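Local coordinates for protein putative alpha/beta hydrolase (Desulfitobacterium hafniense, PDB 4RPC) that is a putative hydrolase of the alpha/beta hydrolase family, its natural substrate not established, that probably cleaves its substrate with a serine nucleophile, at residues I53-E57 with G58-H62; Y66-S69 with V70-A74; A99-A102 with V103-I107. All coordinates share one frame; numbering follows the deposited sequence.

Contact 1 (I53-E57 with G58-H62); sequences IPELE and GHTAH
His-59 folds back on Leu-56 and Glu-57 through a type II beta turn, Leu-56 to His-59, in the loop that follows strand 50-54 of this alpha/beta hydrolase fold. The turn is closed by His-59 N, which donates to Leu-56 O at 3.0 Å. Gly-58 takes the third position of the turn with a positive phi of 72°, the conformation that a type II turn needs there and that glycine adopts easily. A second bond comes from the imidazole: His-59 ND1 donates to Glu-57 O at 2.8 Å. The oxygen lies almost in the ring plane, yet the nitrogen stands well above the carbonyl plane of Glu-57 (48° out of it), so this short bond does not follow a lone pair. The other ring nitrogen, His-59 NE2, is hydrogen-bonded to Gly-31 N, and with both nitrogens engaged the rotation of the ring is fixed. Leu-56 CB lies over one face of the imidazole in a CH-pi contact, 4.2 Å from the ring centroid.

Further back, the carboxylate of Glu-55 is held between two basic partners, OE1 in a salt bridge with Lys-12 and OE2 in a hydrogen bond with His-14. Glu-57 OE2 forms a salt bridge with Lys-76, and Thr-60 OG1 has a weak hydrogen bond with Lys-12. The side chains of Glu-55 and Thr-60 cross at about a right angle, and Glu-55 OE1 ends 3.6 Å from Thr-60 CB.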
loop_
_atom_site.group_PDB
_atom_site.type_symbol
_atom_site.label_atom_id
_atom_site.label_comp_id
_atom_site.label_asym_id
_atom_site.label_seq_id
_atom_site.Cartn_x
_atom_site.Cartn_y
_atom_site.Cartn_z
ATOM N N ILE A 53 -0.794 -9.277 -8.144
ATOM C CA ILE A 53 -1.227 -8.933 -6.819
ATOM C C ILE A 53 -0.599 -9.832 -5.764
ATOM O O ILE A 53 -0.958 -10.983 -5.629
ATOM C CB ILE A 53 -2.763 -8.989 -6.670
ATOM C CG1 ILE A 53 -3.487 -8.355 -7.905
ATOM C CG2 ILE A 53 -3.198 -8.296 -5.407
ATOM C CD1 ILE A 53 -3.774 -9.319 -8.990
ATOM N N PRO A 54 0.385 -9.321 -5.024
ATOM C CA PRO A 54 0.952 -10.201 -4.016
ATOM C C PRO A 54 0.091 -10.340 -2.752
ATOM O O PRO A 54 -0.744 -9.503 -2.475
ATOM C CB PRO A 54 2.262 -9.495 -3.651
ATOM C CG PRO A 54 2.106 -8.079 -4.106
ATOM C CD PRO A 54 1.247 -8.175 -5.314
ATOM N N GLU A 55 0.315 -11.389 -1.976
ATOM C CA GLU A 55 -0.127 -11.432 -0.579
ATOM C C GLU A 55 1.022 -11.049 0.313
ATOM O O GLU A 55 2.096 -11.621 0.209
ATOM C CB GLU A 55 -0.485 -12.845 -0.222
ATOM C CG GLU A 55 -1.621 -13.377 -1.020
ATOM C CD GLU A 55 -1.961 -14.815 -0.673
ATOM O OE1 GLU A 55 -1.284 -15.446 0.215
ATOM O OE2 GLU A 55 -2.907 -15.283 -1.333
ATOM N N LEU A 56 0.853 -10.065 1.166
ATOM C CA LEU A 56 1.866 -9.796 2.175
ATOM C C LEU A 56 1.963 -11.022 3.082
ATOM O O LEU A 56 0.982 -11.734 3.305
ATOM C CB LEU A 56 1.503 -8.560 2.996
ATOM C CG LEU A 56 1.488 -7.193 2.299
ATOM C CD1 LEU A 56 1.228 -6.118 3.345
ATOM C CD2 LEU A 56 2.829 -6.958 1.691
ATOM N N GLU A 57 3.161 -11.301 3.562
ATOM C CA GLU A 57 3.357 -12.432 4.462
ATOM C C GLU A 57 2.324 -12.497 5.561
ATOM O O GLU A 57 1.982 -11.507 6.185
ATOM C CB GLU A 57 4.761 -12.435 5.067
ATOM C CG GLU A 57 5.852 -12.761 4.040
ATOM C CD GLU A 57 6.321 -11.552 3.209
ATOM O OE1 GLU A 57 5.740 -10.463 3.340
ATOM O OE2 GLU A 57 7.327 -11.691 2.455
ATOM N N GLY A 58 1.844 -13.709 5.794
ATOM C CA GLY A 58 0.816 -13.995 6.801
ATOM C C GLY A 58 -0.618 -13.531 6.508
ATOM O O GLY A 58 -1.503 -13.806 7.326
ATOM N N HIS A 59 -0.867 -12.862 5.360
ATOM C CA HIS A 59 -2.184 -12.394 5.032
ATOM C C HIS A 59 -2.967 -13.400 4.156
ATOM O O HIS A 59 -3.337 -13.148 2.977
ATOM C CB HIS A 59 -2.068 -11.035 4.376
ATOM C CG HIS A 59 -1.646 -9.976 5.351
ATOM N ND1 HIS A 59 -0.458 -10.064 6.044
ATOM C CD2 HIS A 59 -2.257 -8.851 5.779
ATOM C CE1 HIS A 59 -0.379 -9.061 6.898
ATOM N NE2 HIS A 59 -1.438 -8.292 6.734
ATOM N N THR A 60 -3.256 -14.520 4.782
ATOM C CA THR A 60 -3.817 -15.675 4.115
ATOM C C THR A 60 -4.479 -16.510 5.240
ATOM O O THR A 60 -4.285 -16.229 6.466
ATOM C CB THR A 60 -2.688 -16.396 3.344
ATOM O OG1 THR A 60 -3.229 -17.384 2.485
ATOM C CG2 THR A 60 -1.649 -17.048 4.241
ATOM N N ALA A 61 -5.295 -17.461 4.849
ATOM C CA ALA A 61 -6.077 -18.198 5.825
ATOM C C ALA A 61 -5.199 -19.106 6.700
ATOM O O ALA A 61 -5.451 -19.203 7.908
ATOM C CB ALA A 61 -7.185 -18.985 5.149
ATOM N N HIS A 62 -4.158 -19.709 6.125
ATOM C CA HIS A 62 -3.255 -20.588 6.871
ATOM C C HIS A 62 -1.801 -20.124 6.786
ATOM O O HIS A 62 -1.016 -20.667 6.038
ATOM C CB HIS A 62 -3.389 -22.013 6.329
ATOM C CG HIS A 62 -4.804 -22.476 6.254
ATOM N ND1 HIS A 62 -5.464 -22.684 5.059
ATOM C CD2 HIS A 62 -5.702 -22.723 7.228
ATOM C CE1 HIS A 62 -6.700 -23.073 5.304
ATOM N NE2 HIS A 62 -6.875 -23.086 6.612
#

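Contact 2 (Y66-S69 with V70-A74); sequences YMVS and VEETA
Ser-69, at the N-cap of helix 70-83, sets its side chain against Glu-71 and Glu-72 of the first turn. The serine CB lies 3.5 Å from Glu-71 OE1, a carboxylate brought round by the bend in the Glu-71 chain and salt-bridged through OE2 to Lys-197. With chi1 at 62°, OG is tucked between the backbone nitrogen and the carbonyl carbon and turns into the open end of the helix. There it accepts from Glu-72 N at 2.9 Å, with an N-H...O angle of 160°, and it also rests 3.3 Å from Glu-72 CB. The backbone carbonyl of the same serine starts the helical pattern: Thr-73 N donates to Ser-69 O at 3.0 Å.

Thr-73 ties the preceding loop to the helix. Its OG1 accepts a short bond from a water, 2.6 Å away, and that water in turn accepts from Val-68 N at 2.9 Å; OG1 also has a hydrogen bond with Glu-57. The selenomethionine Met-67 packs its CG against this hydroxyl, 3.4 Å from Thr-73 OG1. Val-68 and Glu-72 meet more loosely, CG2 against the carboxylate.

Around this helix start, Met-67 leans on Leu-97 of helix 97-108 and Ala-185 of helix 179-191, while Ala-74 faces Glu-104 and Met-105, so the N-terminal turn of helix 70-83 packs beside helix 97-108.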
loop_
_atom_site.group_PDB
_atom_site.type_symbol
_atom_site.label_atom_id
_atom_site.label_comp_id
_atom_site.label_asym_id
_atom_site.label_seq_id
_atom_site.Cartn_x
_atom_site.Cartn_y
_atom_site.Cartn_z
ATOM N N TYR A 66 5.433 -14.956 8.662
ATOM C CA TYR A 66 5.057 -13.604 8.950
ATOM C C TYR A 66 6.121 -12.704 8.368
ATOM O O TYR A 66 7.237 -13.141 8.079
ATOM C CB TYR A 66 5.013 -13.380 10.464
ATOM C CG TYR A 66 4.085 -14.312 11.252
ATOM C CD1 TYR A 66 2.750 -14.460 10.902
ATOM C CD2 TYR A 66 4.549 -14.987 12.367
ATOM C CE1 TYR A 66 1.902 -15.228 11.659
ATOM C CE2 TYR A 66 3.716 -15.793 13.111
ATOM C CZ TYR A 66 2.399 -15.914 12.758
ATOM O OH TYR A 66 1.562 -16.742 13.498
HETATM N N MSE A 67 5.762 -11.441 8.241
HETATM C CA MSE A 67 6.582 -10.429 7.620
HETATM C C MSE A 67 7.778 -10.136 8.498
HETATM O O MSE A 67 7.655 -10.114 9.697
HETATM C CB MSE A 67 5.804 -9.139 7.480
HETATM C CG MSE A 67 5.861 -8.749 6.028
HETATM SE SE MSE A 67 5.055 -7.004 5.669
HETATM C CE MSE A 67 3.322 -7.684 6.009
ATOM N N VAL A 68 8.927 -9.905 7.873
ATOM C CA VAL A 68 10.162 -9.538 8.562
ATOM C C VAL A 68 10.502 -8.063 8.328
ATOM O O VAL A 68 10.781 -7.355 9.243
ATOM C CB VAL A 68 11.352 -10.405 8.114
ATOM C CG1 VAL A 68 12.613 -10.054 8.901
ATOM C CG2 VAL A 68 11.062 -11.880 8.354
ATOM N N SER A 69 10.486 -7.609 7.095
ATOM C CA SER A 69 10.757 -6.232 6.818
ATOM C C SER A 69 10.258 -5.863 5.422
ATOM O O SER A 69 10.036 -6.692 4.552
ATOM C CB SER A 69 12.276 -5.995 6.853
ATOM O OG SER A 69 12.858 -6.791 5.846
ATOM N N VAL A 70 10.131 -4.574 5.212
ATOM C CA VAL A 70 9.778 -4.081 3.931
ATOM C C VAL A 70 10.823 -4.538 2.979
ATOM O O VAL A 70 10.473 -4.968 1.892
ATOM C CB VAL A 70 9.663 -2.534 3.913
ATOM C CG1 VAL A 70 9.511 -2.020 2.495
ATOM C CG2 VAL A 70 8.551 -2.050 4.803
ATOM N N GLU A 71 12.112 -4.426 3.330
ATOM C CA GLU A 71 13.217 -4.856 2.421
ATOM C C GLU A 71 13.122 -6.353 1.994
ATOM O O GLU A 71 13.364 -6.727 0.825
ATOM C CB GLU A 71 14.614 -4.618 3.054
ATOM C CG GLU A 71 14.999 -3.140 3.255
ATOM C CD GLU A 71 14.401 -2.491 4.511
ATOM O OE1 GLU A 71 13.609 -3.120 5.258
ATOM O OE2 GLU A 71 14.714 -1.309 4.756
ATOM N N GLU A 72 12.866 -7.221 2.959
ATOM C CA GLU A 72 12.811 -8.635 2.629
ATOM C C GLU A 72 11.541 -8.964 1.791
ATOM O O GLU A 72 11.604 -9.688 0.803
ATOM C CB GLU A 72 12.916 -9.451 3.883
ATOM C CG GLU A 72 13.277 -10.899 3.600
ATOM C CD GLU A 72 13.785 -11.614 4.855
ATOM O OE1 GLU A 72 14.719 -11.065 5.512
ATOM O OE2 GLU A 72 13.235 -12.700 5.165
ATOM N N THR A 73 10.432 -8.342 2.110
ATOM C CA THR A 73 9.207 -8.512 1.325
ATOM C C THR A 73 9.407 -8.012 -0.123
ATOM O O THR A 73 9.125 -8.732 -1.116
ATOM C CB THR A 73 8.051 -7.824 2.081
ATOM O OG1 THR A 73 7.755 -8.609 3.232
ATOM C CG2 THR A 73 6.809 -7.665 1.228
ATOM N N ALA A 74 10.014 -6.839 -0.270
ATOM C CA ALA A 74 10.330 -6.293 -1.602
ATOM C C ALA A 74 11.261 -7.243 -2.359
ATOM O O ALA A 74 10.969 -7.607 -3.505
ATOM C CB ALA A 74 10.930 -4.896 -1.499
HETATM O O HOH W 1 9.269 -9.752 5.040
#

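Contact 3 (A99-A102 with V103-I107); sequences ASVA and VEMAI
Met-105, a selenomethionine, leans CB, CG and SE back over Val-101 in the preceding turn of helix 97-108, its CB and CG both 3.5 Å from Val-101 O. Its CG stands anti to the carbonyl carbon (chi1 -80°), which carries the chain past that oxygen, and SE comes within 4.4 Å of Val-101 CG1; the bend at chi3 (84°) then takes CE away. The two side chains thus form an apolar pair one turn apart, Val-101 on the N-terminal side.

The backbone beneath them is a regular alpha helix. Val-103 N donates to Ala-99 O, Glu-104 N to Ser-100 O, Met-105 N to Val-101 O at 2.9 Å, and Ala-106 N to Ala-102 O; the last is the most bent, with an N-H...O angle of 145°. Val-103 sets CG2 close against the carbonyl of the previous turn, 3.2 Å from Ala-99 O. Glu-104 rests its CB on Ser-100 O at 3.5 Å; its chain then bends and leads away, so that OE1 reaches a hydrogen bond with the hydroxyl of Tyr-192.

This helix is the crossover of the beta-alpha-beta unit made with strands 88-95 and 112-119. Ala-102 and Ala-106 lie on Leu-116 and Val-103 on Leu-118, both of strand 112-119; Val-101 meets Ile-27 and Met-105 meets Leu-25, both of strand 23-27, and Met-105 also packs on Leu-77 and Leu-81 of helix 70-83.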
loop_
_atom_site.group_PDB
_atom_site.type_symbol
_atom_site.label_atom_id
_atom_site.label_comp_id
_atom_site.label_asym_id
_atom_site.label_seq_id
_atom_site.Cartn_x
_atom_site.Cartn_y
_atom_site.Cartn_z
ATOM N N ALA A 99 2.646 0.847 0.014
ATOM C CA ALA A 99 3.353 1.932 -0.671
ATOM C C ALA A 99 4.841 1.885 -0.321
ATOM O O ALA A 99 5.681 2.319 -1.089
ATOM C CB ALA A 99 2.786 3.284 -0.263
ATOM N N SER A 100 5.156 1.418 0.890
ATOM C CA SER A 100 6.552 1.320 1.305
ATOM C C SER A 100 7.198 0.191 0.558
ATOM O O SER A 100 8.316 0.329 0.128
ATOM C CB SER A 100 6.697 1.063 2.817
ATOM O OG SER A 100 6.168 2.125 3.502
ATOM N N VAL A 101 6.495 -0.902 0.390
ATOM C CA VAL A 101 7.000 -2.021 -0.432
ATOM C C VAL A 101 7.219 -1.550 -1.916
ATOM O O VAL A 101 8.217 -1.896 -2.558
ATOM C CB VAL A 101 6.065 -3.202 -0.387
ATOM C CG1 VAL A 101 6.541 -4.316 -1.335
ATOM C CG2 VAL A 101 5.948 -3.735 1.029
ATOM N N ALA A 102 6.302 -0.754 -2.439
ATOM C CA ALA A 102 6.435 -0.250 -3.815
ATOM C C ALA A 102 7.711 0.598 -3.950
ATOM O O ALA A 102 8.482 0.394 -4.855
ATOM C CB ALA A 102 5.234 0.586 -4.180
ATOM N N VAL A 103 7.933 1.529 -3.008
ATOM C CA VAL A 103 9.080 2.401 -3.064
ATOM C C VAL A 103 10.333 1.581 -2.990
ATOM O O VAL A 103 11.262 1.753 -3.759
ATOM C CB VAL A 103 9.037 3.455 -1.943
ATOM C CG1 VAL A 103 10.321 4.276 -1.903
ATOM C CG2 VAL A 103 7.877 4.385 -2.170
ATOM N N GLU A 104 10.359 0.656 -2.051
ATOM C CA GLU A 104 11.526 -0.222 -1.907
ATOM C C GLU A 104 11.818 -1.002 -3.175
ATOM O O GLU A 104 12.998 -1.265 -3.523
ATOM C CB GLU A 104 11.315 -1.188 -0.759
ATOM C CG GLU A 104 12.430 -2.153 -0.493
ATOM C CD GLU A 104 13.657 -1.509 0.046
ATOM O OE1 GLU A 104 13.587 -0.369 0.568
ATOM O OE2 GLU A 104 14.710 -2.152 -0.075
HETATM N N MSE A 105 10.779 -1.447 -3.844
HETATM C CA MSE A 105 11.007 -2.093 -5.150
HETATM C C MSE A 105 11.619 -1.154 -6.171
HETATM O O MSE A 105 12.452 -1.564 -6.940
HETATM C CB MSE A 105 9.718 -2.713 -5.660
HETATM C CG MSE A 105 9.608 -4.038 -4.884
HETATM SE SE MSE A 105 7.925 -4.785 -5.474
HETATM C CE MSE A 105 8.812 -5.575 -7.068
ATOM N N ALA A 106 11.256 0.132 -6.136
ATOM C CA ALA A 106 11.816 1.109 -7.083
ATOM C C ALA A 106 13.271 1.405 -6.822
ATOM O O ALA A 106 13.987 1.774 -7.726
ATOM C CB ALA A 106 11.014 2.417 -7.071
ATOM N N ILE A 107 13.689 1.262 -5.579
ATOM C CA ILE A 107 15.048 1.545 -5.158
ATOM C C ILE A 107 16.003 0.374 -5.397
ATOM O O ILE A 107 17.147 0.587 -5.757
ATOM C CB ILE A 107 15.044 1.864 -3.656
ATOM C CG1 ILE A 107 14.346 3.187 -3.394
ATOM C CG2 ILE A 107 16.452 1.772 -3.071
ATOM C CD1 ILE A 107 14.195 3.439 -1.899
#

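In the fold
From the N terminus the chain passes through the three contacts in series; each is local, and none nests in or crosses another. Contact 1 turns the chain as it leaves strand 50-54, and contact 2 starts helix 70-83 at the end of the same connection. Those two touch where Leu-56 CB packs on Met-67 CE and Glu-57 lies against Met-67 CG. Contact 3 lies on helix 97-108, just after the probable nucleophile elbow around Ser-96. It meets contact 2 where Val-70 CG1 packs on Ser-100 O and Glu-71 CG on Glu-104 OE2, joining the two helices side by side. Contacts 1 and 3 do not touch, their nearest atoms being about 5 Å apart.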